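Side-chain contacts in protein HIRA (Homo sapiens, PDB 5YJE), which cooperates with ASF1A in replication-independent chromatin assembly as part of an H3.3 histone chaperone complex, and forms a trimer through this C-terminal portion: residues S170-S173 against I174-S178; P265-V268 against Q269-T273; L274-L277 against E278-A282; E292-H295 against W296-Y300; R302-N306 against E307-Y311. All coordinates share one frame; numbering follows the deposited sequence.

Interaction 1. Residues S170-S173 against I174-S178; sequences SLHS and ILAGS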
# COMPACT_ATOMS: atom_id res chain seq x y z
N SER B 170 8.62 -9.31 7.93
CA SER B 170 9.52 -10.07 8.78
C SER B 170 8.73 -10.90 9.80
O SER B 170 7.71 -10.46 10.34
CB SER B 170 10.49 -9.16 9.51
OG SER B 170 11.31 -9.95 10.36
N LEU B 171 9.19 -12.13 10.00
CA LEU B 171 8.68 -12.99 11.06
C LEU B 171 9.44 -12.81 12.38
O LEU B 171 9.22 -13.58 13.32
CB LEU B 171 8.73 -14.46 10.62
CG LEU B 171 7.69 -14.91 9.60
CD1 LEU B 171 7.85 -16.40 9.33
CD2 LEU B 171 6.31 -14.63 10.13
N HIS B 172 10.32 -11.81 12.45
CA HIS B 172 11.17 -11.65 13.62
C HIS B 172 10.36 -11.32 14.87
O HIS B 172 10.63 -11.87 15.95
CB HIS B 172 12.21 -10.56 13.34
CG HIS B 172 13.03 -10.18 14.52
ND1 HIS B 172 13.95 -11.04 15.10
CD2 HIS B 172 13.09 -9.03 15.24
CE1 HIS B 172 14.53 -10.44 16.12
NE2 HIS B 172 14.03 -9.21 16.22
N SER B 173 9.37 -10.45 14.73
CA SER B 173 8.52 -10.08 15.86
C SER B 173 7.88 -11.29 16.50
O SER B 173 7.85 -11.42 17.73
CB SER B 173 7.44 -9.11 15.37
OG SER B 173 7.06 -8.25 16.40
N ILE B 174 7.36 -12.20 15.68
CA ILE B 174 6.68 -13.40 16.16
C ILE B 174 7.66 -14.40 16.74
O ILE B 174 7.34 -15.13 17.69
CB ILE B 174 5.89 -14.01 14.99
CG1 ILE B 174 4.68 -13.15 14.67
CG2 ILE B 174 5.50 -15.47 15.24
CD1 ILE B 174 3.94 -13.74 13.53
N LEU B 175 8.86 -14.47 16.18
CA LEU B 175 9.79 -15.53 16.53
C LEU B 175 10.65 -15.16 17.73
O LEU B 175 11.08 -16.06 18.47
CB LEU B 175 10.66 -15.88 15.32
CG LEU B 175 9.92 -16.66 14.22
CD1 LEU B 175 10.84 -16.97 13.04
CD2 LEU B 175 9.30 -17.94 14.81
N ALA B 176 10.91 -13.88 17.95
CA ALA B 176 11.72 -13.47 19.10
C ALA B 176 11.00 -13.85 20.39
O ALA B 176 9.81 -13.58 20.55
CB ALA B 176 12.00 -11.97 19.05
N GLY B 177 11.73 -14.50 21.30
CA GLY B 177 11.18 -15.03 22.53
C GLY B 177 10.54 -16.39 22.41
O GLY B 177 10.26 -17.01 23.45
N SER B 178 10.31 -16.89 21.20
CA SER B 178 9.72 -18.21 20.99
C SER B 178 10.76 -19.28 21.28
O SER B 178 11.87 -19.01 21.74
CB SER B 178 9.18 -18.32 19.57
OG SER B 178 10.24 -18.55 18.65
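L175 turns CG beside its own backbone N, anti to the carbonyl carbon (chi1 -73°), and with the chain extended beyond that (chi2 180°) its CD1 lies against CB of L171 at 4.1 Å. The pair sits at a helix of barely one turn, residues 172-175, set directly after strand 163-170 at the edge of a four-stranded antiparallel sheet. L171 takes the N-cap position, and its carbonyl O receives the N-H of L175. I174 CD1 meets L171 CD2 at 4.2 Å; both of these side chains also pack on W212. CG of H172, anti to the backbone N (chi1 173°), carries the ring to A176, whose CB lies over one face toward the rim, while H172 O accepts from A176 N at 2.8 Å. Just before the helix, S170 forms an ST turn, OG taking the N-H of H172. S173 and I174 face the second subunit, packing on L131 and L130 of that copy. A type II turn from L175 to S178 then leads the chain out. Two donors of S178 grip L175 O there: N at 3.0 Å and OG at 2.6 Å, the hydroxyl meeting a lone pair in the carbonyl plane.

Interaction 2. Residues P265-V268 against Q269-T273; sequences PHVV and QQETT. With SO4 (sulfate ion), chain E.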
# COMPACT_ATOMS: atom_id res chain seq x y z
N PRO B 265 -15.82 -11.64 42.77
CA PRO B 265 -17.22 -11.24 42.62
C PRO B 265 -17.69 -11.34 41.18
O PRO B 265 -16.91 -11.27 40.23
CB PRO B 265 -17.26 -9.79 43.11
CG PRO B 265 -15.83 -9.36 43.26
CD PRO B 265 -15.01 -10.60 43.43
N HIS B 266 -19.01 -11.50 41.04
CA HIS B 266 -19.63 -11.75 39.75
C HIS B 266 -19.22 -10.76 38.67
O HIS B 266 -19.12 -11.13 37.49
CB HIS B 266 -21.14 -11.73 39.92
CG HIS B 266 -21.88 -12.06 38.67
ND1 HIS B 266 -21.60 -13.18 37.92
CD2 HIS B 266 -22.93 -11.45 38.06
CE1 HIS B 266 -22.42 -13.23 36.88
NE2 HIS B 266 -23.24 -12.20 36.95
N VAL B 267 -18.99 -9.49 39.05
CA VAL B 267 -18.67 -8.48 38.05
C VAL B 267 -17.38 -8.84 37.31
O VAL B 267 -17.26 -8.59 36.11
CB VAL B 267 -18.59 -7.08 38.71
CG1 VAL B 267 -17.42 -7.03 39.69
CG2 VAL B 267 -18.49 -5.97 37.62
N VAL B 268 -16.41 -9.44 38.01
CA VAL B 268 -15.15 -9.82 37.40
C VAL B 268 -15.38 -10.90 36.35
O VAL B 268 -14.77 -10.89 35.28
CB VAL B 268 -14.15 -10.26 38.48
CG1 VAL B 268 -12.85 -10.69 37.87
CG2 VAL B 268 -13.92 -9.14 39.50
N GLN B 269 -16.29 -11.84 36.62
CA GLN B 269 -16.58 -12.87 35.63
C GLN B 269 -17.34 -12.28 34.45
O GLN B 269 -17.15 -12.73 33.31
CB GLN B 269 -17.36 -14.04 36.25
CG GLN B 269 -17.55 -15.27 35.33
CD GLN B 269 -17.79 -16.56 36.10
OE1 GLN B 269 -18.30 -16.56 37.23
NE2 GLN B 269 -17.45 -17.68 35.49
N GLN B 270 -18.20 -11.29 34.69
CA GLN B 270 -18.79 -10.60 33.56
C GLN B 270 -17.73 -9.90 32.72
O GLN B 270 -17.80 -9.89 31.49
CB GLN B 270 -19.83 -9.59 34.02
CG GLN B 270 -21.08 -10.22 34.65
CD GLN B 270 -22.05 -9.13 35.09
OE1 GLN B 270 -21.69 -8.25 35.86
NE2 GLN B 270 -23.27 -9.16 34.56
N GLU B 271 -16.74 -9.28 33.36
CA GLU B 271 -15.79 -8.51 32.57
C GLU B 271 -14.87 -9.44 31.80
O GLU B 271 -14.52 -9.16 30.64
CB GLU B 271 -15.00 -7.54 33.46
CG GLU B 271 -15.92 -6.52 34.17
CD GLU B 271 -15.30 -5.14 34.41
OE1 GLU B 271 -14.07 -4.94 34.24
OE2 GLU B 271 -16.08 -4.24 34.79
N THR B 272 -14.50 -10.58 32.39
CA THR B 272 -13.73 -11.56 31.64
C THR B 272 -14.55 -12.15 30.51
O THR B 272 -14.04 -12.36 29.41
CB THR B 272 -13.19 -12.66 32.55
OG1 THR B 272 -14.28 -13.39 33.10
CG2 THR B 272 -12.35 -12.07 33.67
N THR B 273 -15.84 -12.38 30.74
CA THR B 273 -16.70 -12.92 29.69
C THR B 273 -16.82 -11.94 28.53
O THR B 273 -16.73 -12.33 27.36
CB THR B 273 -18.07 -13.28 30.26
OG1 THR B 273 -17.92 -14.33 31.22
CG2 THR B 273 -19.03 -13.78 29.18
S SO4 E . -21.42 -10.97 43.80
O1 SO4 E . -21.58 -11.37 45.20
O2 SO4 E . -20.52 -11.93 43.17
O3 SO4 E . -20.84 -9.66 43.75
O4 SO4 E . -22.69 -11.00 43.08
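H266 and Q270 lie stacked one helical turn apart, the imidazole and the glutamine amide only 23° from parallel. The ring takes Q270 CG over one face in a CH-pi contact, 4.0 Å from its centroid and offset toward the rim, and Q270 CD follows at 3.8 Å from H266 NE2. CG of H266 stands anti to the backbone N (chi1 -176°), directing the ring along the helix to reach its partner. Q270 is extended beyond CG, and its NE2 is held by E307 of helix 290-307, which fixes the amide's rotation. V267 and E271 run side by side, pointing the same way, with V267 CG2 4.1 Å from E271 OE2. On the side facing the second subunit, V268 packs on V71 and T272 on L76 of that copy. The carbonyl O of Q269 is shared by both threonine hydroxyls, 2.7 Å from T273 OG1 and 3.0 Å from T272 OG1, and by T273 N. These are the first two turns of helix 266-286, and a sulfate, probably from the crystallisation liquor, sits at their start, its O2 accepting the N-H of H266 at 2.6 Å. An anion there is consistent with the partial positive charge expected at a helix N-terminus.

Interaction 3. Residues L274-L277 against E278-A282; sequences LAYL and ENQVA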
# COMPACT_ATOMS: atom_id res chain seq x y z
N LEU B 274 -17.01 -10.66 28.84
CA LEU B 274 -17.08 -9.62 27.81
C LEU B 274 -15.77 -9.55 27.03
O LEU B 274 -15.78 -9.53 25.79
CB LEU B 274 -17.39 -8.28 28.46
CG LEU B 274 -18.74 -7.57 28.35
CD1 LEU B 274 -18.54 -6.11 28.63
CD2 LEU B 274 -19.39 -7.73 27.01
N ALA B 275 -14.64 -9.49 27.74
CA ALA B 275 -13.34 -9.41 27.09
C ALA B 275 -13.12 -10.61 26.18
O ALA B 275 -12.69 -10.46 25.03
CB ALA B 275 -12.23 -9.32 28.13
N TYR B 276 -13.46 -11.81 26.66
CA TYR B 276 -13.33 -13.01 25.85
C TYR B 276 -14.17 -12.93 24.58
O TYR B 276 -13.67 -13.22 23.49
CB TYR B 276 -13.73 -14.24 26.66
CG TYR B 276 -13.83 -15.49 25.80
CD1 TYR B 276 -12.68 -16.09 25.29
CD2 TYR B 276 -15.06 -16.06 25.48
CE1 TYR B 276 -12.75 -17.23 24.50
CE2 TYR B 276 -15.15 -17.21 24.70
CZ TYR B 276 -13.98 -17.78 24.21
OH TYR B 276 -14.02 -18.91 23.43
N LEU B 277 -15.45 -12.60 24.71
CA LEU B 277 -16.32 -12.61 23.53
C LEU B 277 -15.93 -11.52 22.54
O LEU B 277 -16.02 -11.72 21.32
CB LEU B 277 -17.79 -12.50 23.95
CG LEU B 277 -18.41 -13.72 24.65
CD1 LEU B 277 -19.78 -13.39 25.25
CD2 LEU B 277 -18.54 -14.92 23.72
N GLU B 278 -15.49 -10.37 23.04
CA GLU B 278 -14.97 -9.33 22.16
C GLU B 278 -13.69 -9.79 21.45
O GLU B 278 -13.49 -9.50 20.27
CB GLU B 278 -14.73 -8.04 22.96
CG GLU B 278 -16.01 -7.31 23.35
CD GLU B 278 -15.81 -6.18 24.38
OE1 GLU B 278 -16.83 -5.61 24.82
OE2 GLU B 278 -14.65 -5.85 24.76
N ASN B 279 -12.82 -10.50 22.16
CA ASN B 279 -11.64 -11.10 21.56
C ASN B 279 -12.02 -12.06 20.43
O ASN B 279 -11.41 -12.03 19.36
CB ASN B 279 -10.83 -11.85 22.62
CG ASN B 279 -9.94 -10.93 23.44
OD1 ASN B 279 -9.53 -9.87 22.97
ND2 ASN B 279 -9.62 -11.35 24.67
N GLN B 280 -13.02 -12.91 20.66
CA GLN B 280 -13.48 -13.86 19.63
C GLN B 280 -14.00 -13.13 18.40
O GLN B 280 -13.66 -13.48 17.27
CB GLN B 280 -14.57 -14.77 20.20
CG GLN B 280 -14.10 -15.77 21.23
CD GLN B 280 -12.99 -16.65 20.69
OE1 GLN B 280 -11.83 -16.24 20.67
NE2 GLN B 280 -13.33 -17.86 20.24
N VAL B 281 -14.86 -12.13 18.61
CA VAL B 281 -15.42 -11.36 17.50
C VAL B 281 -14.30 -10.69 16.71
O VAL B 281 -14.22 -10.81 15.47
CB VAL B 281 -16.45 -10.34 18.04
CG1 VAL B 281 -16.97 -9.41 16.94
CG2 VAL B 281 -17.62 -11.04 18.74
N ALA B 282 -13.40 -10.00 17.41
CA ALA B 282 -12.29 -9.33 16.77
C ALA B 282 -11.39 -10.32 16.03
O ALA B 282 -10.90 -10.03 14.94
CB ALA B 282 -11.49 -8.56 17.81
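Q280 climbs from its own turn of helix onto the face of Y276, and every atom of its side chain finds something on the way. CB starts close to the backbone, 3.6 Å from L277 O. CG comes next and makes the main contact: it lies over one face of the phenol, 3.9 Å from the ring centroid, in a CH-pi contact displaced toward the hydroxyl end, with CZ the ring atom nearest to it. There the chain bends (chi2 -57°) and sends CD toward the hydroxyl, 3.7 Å from Y276 OH. The amide lies nearly parallel to the ring, the two planes 13° apart, but at its hydroxyl end rather than over its centre. NE2 of Q280 ends 3.4 Å from Y276 OH at an angle too poor for a hydrogen bond, and OE1 is taken by NE2 of Q248. The CH-pi contact depends on the i to i+4 spacing within helix 266-286, whose backbone ladder runs regularly here, E278 N to L274 O and Q280 N to Y276 O. Y276 also touches the loop residues A223, A226 and F228. On another side of the helix E278 is extended past the carbonyl of L274, its CG 3.3 Å from L274 O. OE1 of E278 lies 4.0 Å from L274 CD2. The buried carboxylate is met by polar groups: OE1 bonds to Y300 OH, and OE2 takes the backbone N-H of R124 of the second subunit. V281 places CG2 3.1 Å from L277 O, and its side chain leans on Y293 of helix 290-307.

Interaction 4. Residues E292-H295 against W296-Y300; sequences EYRH and WLLVY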
# COMPACT_ATOMS: atom_id res chain seq x y z
N GLU B 292 -17.71 -17.48 11.06
CA GLU B 292 -17.31 -17.40 12.46
C GLU B 292 -17.52 -16.00 13.03
O GLU B 292 -17.90 -15.84 14.20
CB GLU B 292 -15.85 -17.85 12.62
CG GLU B 292 -15.69 -19.37 12.50
CD GLU B 292 -14.26 -19.86 12.70
OE1 GLU B 292 -13.32 -19.17 12.24
OE2 GLU B 292 -14.08 -20.91 13.36
N TYR B 293 -17.31 -14.97 12.20
CA TYR B 293 -17.60 -13.61 12.64
C TYR B 293 -19.07 -13.47 12.99
O TYR B 293 -19.42 -12.98 14.07
CB TYR B 293 -17.22 -12.59 11.57
CG TYR B 293 -17.52 -11.16 12.03
CD1 TYR B 293 -16.65 -10.51 12.88
CD2 TYR B 293 -18.66 -10.48 11.61
CE1 TYR B 293 -16.91 -9.22 13.32
CE2 TYR B 293 -18.92 -9.18 12.04
CZ TYR B 293 -18.04 -8.56 12.90
OH TYR B 293 -18.27 -7.27 13.35
N ARG B 294 -19.95 -13.90 12.08
CA ARG B 294 -21.38 -13.81 12.34
C ARG B 294 -21.77 -14.59 13.59
O ARG B 294 -22.53 -14.11 14.43
CB ARG B 294 -22.17 -14.30 11.13
CG ARG B 294 -23.65 -14.42 11.37
CD ARG B 294 -24.41 -14.90 10.14
NE ARG B 294 -25.78 -15.24 10.50
CZ ARG B 294 -26.12 -16.38 11.10
NH1 ARG B 294 -25.19 -17.29 11.38
NH2 ARG B 294 -27.39 -16.61 11.40
N HIS B 295 -21.22 -15.80 13.74
CA HIS B 295 -21.52 -16.62 14.90
C HIS B 295 -21.15 -15.90 16.20
O HIS B 295 -21.98 -15.75 17.11
CB HIS B 295 -20.79 -17.95 14.80
CG HIS B 295 -20.85 -18.75 16.06
ND1 HIS B 295 -22.03 -19.29 16.54
CD2 HIS B 295 -19.89 -19.09 16.96
CE1 HIS B 295 -21.79 -19.94 17.66
NE2 HIS B 295 -20.50 -19.83 17.94
N TRP B 296 -19.90 -15.45 16.31
CA TRP B 296 -19.45 -14.83 17.55
C TRP B 296 -20.10 -13.48 17.79
O TRP B 296 -20.33 -13.11 18.95
CB TRP B 296 -17.93 -14.72 17.54
CG TRP B 296 -17.30 -16.02 17.76
CD1 TRP B 296 -16.62 -16.76 16.85
CD2 TRP B 296 -17.29 -16.77 18.98
NE1 TRP B 296 -16.18 -17.92 17.42
CE2 TRP B 296 -16.58 -17.96 18.73
CE3 TRP B 296 -17.82 -16.55 20.26
CZ2 TRP B 296 -16.38 -18.92 19.71
CZ3 TRP B 296 -17.62 -17.50 21.23
CH2 TRP B 296 -16.90 -18.67 20.96
N LEU B 297 -20.38 -12.71 16.74
CA LEU B 297 -21.12 -11.48 16.93
C LEU B 297 -22.50 -11.76 17.51
O LEU B 297 -22.99 -11.01 18.36
CB LEU B 297 -21.26 -10.72 15.61
CG LEU B 297 -22.09 -9.43 15.67
CD1 LEU B 297 -21.36 -8.34 16.47
CD2 LEU B 297 -22.48 -8.91 14.27
N LEU B 298 -23.12 -12.87 17.09
CA LEU B 298 -24.46 -13.16 17.58
C LEU B 298 -24.45 -13.65 19.02
O LEU B 298 -25.32 -13.27 19.82
CB LEU B 298 -25.14 -14.18 16.68
CG LEU B 298 -25.38 -13.49 15.32
CD1 LEU B 298 -26.09 -14.37 14.25
CD2 LEU B 298 -26.04 -12.09 15.49
N VAL B 299 -23.46 -14.47 19.40
CA VAL B 299 -23.29 -14.82 20.81
C VAL B 299 -23.04 -13.57 21.64
O VAL B 299 -23.62 -13.37 22.71
CB VAL B 299 -22.15 -15.84 20.95
CG1 VAL B 299 -21.84 -16.06 22.41
CG2 VAL B 299 -22.50 -17.14 20.23
N TYR B 300 -22.16 -12.69 21.15
CA TYR B 300 -21.79 -11.50 21.89
C TYR B 300 -22.98 -10.59 22.11
O TYR B 300 -23.16 -10.03 23.20
CB TYR B 300 -20.68 -10.76 21.15
CG TYR B 300 -20.27 -9.44 21.75
CD1 TYR B 300 -19.74 -9.37 23.03
CD2 TYR B 300 -20.39 -8.27 21.02
CE1 TYR B 300 -19.36 -8.15 23.58
CE2 TYR B 300 -20.02 -7.05 21.57
CZ TYR B 300 -19.52 -7.00 22.83
OH TYR B 300 -19.15 -5.77 23.34
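H295 directs its CD2 edge onto the indole of W296, overlapping the five-membered ring. The pair is T-shaped: centroids 4.9 Å apart and planes at 69°, with CD2 3.9 Å from both W296 NE1 and CE2. The first torsion of H295, CG anti to the backbone N (chi1 170°), carries the imidazole forward along the helix. This also brings one face against V299 CG2, which lies 4.2 Å from the centroid and toward the rim. H295 is thus used twice, its edge against the tryptophan and a face against the valine. W296 turns CG beside its own backbone N, which leaves CD1 3.1 Å from E292 O, with that carbonyl oxygen near the indole plane at the ring edge. The same oxygen accepts the N-H of W296 in an almost straight bond. All of this belongs to helix 290-307, which follows helix 266-286 in the chain, and W296 faces back to that earlier helix, where it packs on Q280. W296 also touches L244 of helix 243-247. E292 sends its carboxylate to the same short helix, OE2 receiving the backbone N-H of A245, while OE1 bonds to S289 OG. Round the axis, R294 stretches out from CG to NE and lays one guanidinium face on L298 CD1, which is centred on it with CZ 3.7 Å away. A salt bridge from R294 NE to E347 OE1 of helix 341-353 holds the flat group in place, and L298 packs on L348 of the same helix. Y293 CE2 meets L297 CD2 at 4.2 Å, at an oblique angle.

Interaction 5. Residues R302-N306 against E307-Y311; sequences RYLVN and EGFEY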
# COMPACT_ATOMS: atom_id res chain seq x y z
N ARG B 302 -26.17 -11.52 22.12
CA ARG B 302 -27.02 -12.19 23.10
C ARG B 302 -26.52 -11.93 24.52
O ARG B 302 -27.32 -11.67 25.42
CB ARG B 302 -27.06 -13.70 22.79
CG ARG B 302 -27.83 -14.54 23.81
CD ARG B 302 -28.44 -15.80 23.18
NE ARG B 302 -27.57 -16.42 22.18
CZ ARG B 302 -27.71 -16.28 20.85
NH1 ARG B 302 -28.70 -15.54 20.36
NH2 ARG B 302 -26.86 -16.88 20.03
N TYR B 303 -25.21 -11.97 24.73
CA TYR B 303 -24.66 -11.70 26.05
C TYR B 303 -24.94 -10.27 26.48
O TYR B 303 -25.39 -10.04 27.61
CB TYR B 303 -23.16 -11.97 26.08
CG TYR B 303 -22.62 -11.92 27.49
CD1 TYR B 303 -22.91 -12.94 28.39
CD2 TYR B 303 -21.81 -10.87 27.92
CE1 TYR B 303 -22.42 -12.91 29.68
CE2 TYR B 303 -21.31 -10.83 29.22
CZ TYR B 303 -21.62 -11.86 30.09
OH TYR B 303 -21.13 -11.85 31.37
N LEU B 304 -24.65 -9.30 25.61
CA LEU B 304 -24.91 -7.90 25.95
C LEU B 304 -26.36 -7.70 26.35
O LEU B 304 -26.66 -6.93 27.27
CB LEU B 304 -24.56 -6.98 24.78
CG LEU B 304 -23.14 -6.92 24.19
CD1 LEU B 304 -23.09 -5.93 23.04
CD2 LEU B 304 -22.15 -6.54 25.27
N VAL B 305 -27.28 -8.38 25.67
CA VAL B 305 -28.69 -8.28 26.02
C VAL B 305 -28.96 -8.92 27.39
O VAL B 305 -29.60 -8.32 28.25
CB VAL B 305 -29.57 -8.91 24.92
CG1 VAL B 305 -30.96 -9.17 25.43
CG2 VAL B 305 -29.62 -7.99 23.69
N ASN B 306 -28.44 -10.14 27.60
CA ASN B 306 -28.73 -10.88 28.83
C ASN B 306 -28.28 -10.12 30.07
O ASN B 306 -29.03 -9.99 31.04
CB ASN B 306 -28.06 -12.26 28.79
CG ASN B 306 -28.75 -13.22 27.83
OD1 ASN B 306 -29.87 -12.95 27.39
ND2 ASN B 306 -28.08 -14.34 27.50
N GLU B 307 -27.04 -9.61 30.06
CA GLU B 307 -26.48 -8.89 31.19
C GLU B 307 -26.81 -7.41 31.20
O GLU B 307 -26.41 -6.72 32.13
CB GLU B 307 -24.96 -9.06 31.22
CG GLU B 307 -24.51 -10.48 31.08
CD GLU B 307 -24.96 -11.32 32.24
OE1 GLU B 307 -25.60 -12.36 31.99
OE2 GLU B 307 -24.69 -10.93 33.40
N GLY B 308 -27.50 -6.92 30.17
CA GLY B 308 -27.92 -5.53 30.08
C GLY B 308 -26.80 -4.54 29.84
O GLY B 308 -26.74 -3.51 30.51
N PHE B 309 -25.92 -4.83 28.87
CA PHE B 309 -24.83 -3.90 28.52
C PHE B 309 -25.37 -2.90 27.50
O PHE B 309 -25.25 -3.07 26.29
CB PHE B 309 -23.62 -4.65 28.01
CG PHE B 309 -22.83 -5.31 29.10
CD1 PHE B 309 -21.87 -4.60 29.80
CD2 PHE B 309 -23.05 -6.64 29.43
CE1 PHE B 309 -21.15 -5.21 30.81
CE2 PHE B 309 -22.33 -7.24 30.44
CZ PHE B 309 -21.38 -6.54 31.13
N GLU B 310 -25.94 -1.81 28.03
CA GLU B 310 -26.71 -0.85 27.24
C GLU B 310 -25.85 -0.15 26.19
O GLU B 310 -26.16 -0.18 24.99
CB GLU B 310 -27.34 0.16 28.20
CG GLU B 310 -26.46 0.38 29.44
CD GLU B 310 -27.01 1.38 30.45
OE1 GLU B 310 -26.35 1.57 31.51
OE2 GLU B 310 -28.09 1.98 30.20
N TYR B 311 -24.77 0.49 26.64
CA TYR B 311 -24.00 1.36 25.75
C TYR B 311 -23.26 0.56 24.69
O TYR B 311 -23.16 1.00 23.53
CB TYR B 311 -23.04 2.20 26.59
CG TYR B 311 -23.74 3.05 27.64
CD1 TYR B 311 -24.36 4.25 27.30
CD2 TYR B 311 -23.78 2.65 28.97
CE1 TYR B 311 -24.99 5.03 28.25
CE2 TYR B 311 -24.42 3.42 29.93
CZ TYR B 311 -25.02 4.61 29.57
OH TYR B 311 -25.66 5.39 30.52
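E307 folds back over Y303 at the close-packed end of this contact. Its CG lies over one face of the phenol, 3.4 Å from CZ and 3.6 Å from the ring centroid, a short CH-pi approach. A bend at chi2 (-64°) then directs CD toward the hydroxyl end; the carboxylate and ring planes are 16° apart. Beside it L304 and F309 meet at about a right angle, L304 CD2 against F309 CB at 3.6 Å, and F309 CE2 touches Y303 CE2 at 3.9 Å. Both L304 and F309 also pack on L274 of helix 266-286. The opposite character shows at N306 and G308, which are exposed where helix 290-307 stops. G308 leaves helical geometry with positive phi and closes the helix in a Schellman motif: F309 N reaches back to L304 O at 2.7 Å, and the longer bond from G308 N to V305 O, 3.2 Å, comes from above the carbonyl plane. F309 then centres an inverse gamma turn and stands at the N-cap of helix 310-320. The carboxylate, held beside the hydroxyl end of the ring and near parallel to it, probably owes much of its stability there to the hydrogen bond that E307 OE2 receives from Q270 NE2.

Interactions 2 and 3 occupy successive parts of helix 266-286, and 4 and 5 of helix 290-307, so the four together trace how the two helices pair. Interactions 2 and 5 join through Q270 NE2 and E307 OE2 at 2.6 Å; 3 and 4 through E278 OE1 and Y300 OH at 2.8 Å. L274 CD2 meets L304 CD2 at 3.5 Å, linking 3 with 5. Interaction 1 stands apart on the beta portion, its centre about 25 Å from that of interaction 3 and about 33 Å from that of interaction 2. Interactions 1, 2 and 3 touch the second subunit of the trimer with several residues each, 4 and 5 with one each. The sulfate lies at the start of helix 266-286, in interaction 2.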